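Putative CRISPR-associated endoribonuclease-like protein Cas6nc (Pyrococcus horikoshii, PDB 3QJL) binds RNA as a Cas6-like RAMP protein of the CRISPR system, the adaptive immunity that protects prokaryotes against viruses and other mobile genetic elements. Local coordinates at residues I219-F222 with G223-G227. Numbering follows the deposited sequence.
Sequences IARF and GYENG
F222 and N226, like R221 and E225, are i to i+4 neighbours on helix 217-226, so this is a local contact along the last turns of the helix that follows strand 204-215 in the C-terminal half of this two-part, ferredoxin-like Cas6 chain. Four successive alpha-helical bonds hold the turns together, from G223 N to I219 O at 2.8 Å through to N226 N to F222 O at 2.8 Å. The helix ends at N226, and G227 follows with positive phi, a conformation that suits glycine because a CB would press on the preceding carbonyl oxygen. On the face turned to helix 160-176, where F222 packs on M168 and V175, the phenyl ring swings anti to its own backbone nitrogen (chi1 -174°) and runs toward the helix end. There N226 CB lies over one ring face, 4.3 Å from the centroid, in a CH-pi contact. The amide stands steeply to the ring, the two planes 79° apart, while its ND2 is hydrogen-bonded to S86 OG, in the link between strand 79-85 and helix 88-100, so the helix end is joined to the N-terminal half. Small A220 fits against Y213 of strand 204-215, whereas the broad ring of Y224 reaches away from the turn to pack on a guanine base of the bound RNA and edge-to-face with H4, a histidine of the tag. R221 and E225 carry opposite charges suited to this spacing, yet their salt bridge is long and purely electrostatic. The carboxylate is turned 85° to the guanidinium, and E225 OE2 sits over the centre of that group, 3.8 Å above its plane and 4.0 Å from R221 NE, with no N-H pointing at it.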
loop_
_atom_site.group_PDB
_atom_site.type_symbol
_atom_site.label_atom_id
_atom_site.label_comp_id
_atom_site.label_asym_id
_atom_site.label_seq_id
_atom_site.Cartn_x
_atom_site.Cartn_y
_atom_site.Cartn_z
ATOM N N ILE A 219 21.280 3.523 -18.004
ATOM C CA ILE A 219 20.815 2.578 -16.989
ATOM C C ILE A 219 19.301 2.682 -16.860
ATOM O O ILE A 219 18.617 1.666 -16.707
ATOM C CB ILE A 219 21.512 2.785 -15.626
ATOM C CG1 ILE A 219 22.966 2.323 -15.712
ATOM C CG2 ILE A 219 20.799 2.014 -14.511
ATOM C CD1 ILE A 219 23.807 2.726 -14.534
ATOM N N ALA A 220 18.777 3.907 -16.958
ATOM C CA ALA A 220 17.325 4.123 -16.982
ATOM C C ALA A 220 16.657 3.355 -18.128
ATOM O O ALA A 220 15.669 2.649 -17.914
ATOM C CB ALA A 220 16.991 5.607 -17.065
ATOM N N ARG A 221 17.190 3.488 -19.341
ATOM C CA ARG A 221 16.659 2.716 -20.455
ATOM C C ARG A 221 16.752 1.234 -20.113
ATOM O O ARG A 221 15.799 0.473 -20.317
ATOM C CB ARG A 221 17.388 3.023 -21.772
ATOM C CG ARG A 221 16.717 4.113 -22.621
ATOM C CD ARG A 221 17.575 4.584 -23.813
ATOM N NE ARG A 221 17.904 3.519 -24.769
ATOM C CZ ARG A 221 17.269 3.291 -25.929
ATOM N NH1 ARG A 221 16.235 4.045 -26.302
ATOM N NH2 ARG A 221 17.669 2.299 -26.732
ATOM N N PHE A 222 17.895 0.832 -19.566
ATOM C CA PHE A 222 18.111 -0.579 -19.255
ATOM C C PHE A 222 17.086 -1.141 -18.277
ATOM O O PHE A 222 16.535 -2.215 -18.502
ATOM C CB PHE A 222 19.522 -0.844 -18.727
ATOM C CG PHE A 222 19.807 -2.297 -18.535
ATOM C CD1 PHE A 222 20.096 -3.106 -19.622
ATOM C CD2 PHE A 222 19.739 -2.865 -17.285
ATOM C CE1 PHE A 222 20.340 -4.446 -19.459
ATOM C CE2 PHE A 222 19.980 -4.208 -17.114
ATOM C CZ PHE A 222 20.284 -5.001 -18.203
ATOM N N GLY A 223 16.836 -0.408 -17.194
ATOM C CA GLY A 223 15.880 -0.836 -16.184
ATOM C C GLY A 223 14.459 -0.874 -16.711
ATOM O O GLY A 223 13.705 -1.814 -16.451
ATOM N N TYR A 224 14.100 0.164 -17.456
ATOM C CA TYR A 224 12.786 0.260 -18.073
ATOM C C TYR A 224 12.506 -0.970 -18.941
ATOM O O TYR A 224 11.431 -1.557 -18.863
ATOM C CB TYR A 224 12.735 1.546 -18.892
ATOM C CG TYR A 224 11.377 1.999 -19.371
ATOM C CD1 TYR A 224 10.210 1.678 -18.693
ATOM C CD2 TYR A 224 11.272 2.771 -20.521
ATOM C CE1 TYR A 224 8.972 2.119 -19.163
ATOM C CE2 TYR A 224 10.057 3.203 -20.994
ATOM C CZ TYR A 224 8.912 2.883 -20.325
ATOM O OH TYR A 224 7.725 3.349 -20.846
ATOM N N GLU A 225 13.484 -1.355 -19.761
ATOM C CA GLU A 225 13.308 -2.442 -20.726
ATOM C C GLU A 225 13.441 -3.827 -20.112
ATOM O O GLU A 225 12.652 -4.722 -20.409
ATOM C CB GLU A 225 14.303 -2.301 -21.880
ATOM C CG GLU A 225 14.142 -1.022 -22.673
ATOM C CD GLU A 225 15.365 -0.667 -23.504
ATOM O OE1 GLU A 225 16.240 -1.533 -23.687
ATOM O OE2 GLU A 225 15.459 0.494 -23.959
ATOM N N ASN A 226 14.490 -4.003 -19.310
ATOM C CA ASN A 226 14.796 -5.283 -18.669
ATOM C C ASN A 226 14.435 -5.463 -17.202
ATOM O O ASN A 226 14.731 -6.511 -16.621
ATOM C CB ASN A 226 16.260 -5.622 -18.863
ATOM C CG ASN A 226 16.603 -5.830 -20.303
ATOM O OD1 ASN A 226 15.780 -6.312 -21.085
ATOM N ND2 ASN A 226 17.820 -5.464 -20.673
ATOM N N GLY A 227 13.833 -4.440 -16.603
ATOM C CA GLY A 227 13.487 -4.483 -15.196
ATOM C C GLY A 227 14.620 -4.015 -14.306
ATOM O O GLY A 227 15.788 -4.117 -14.672
#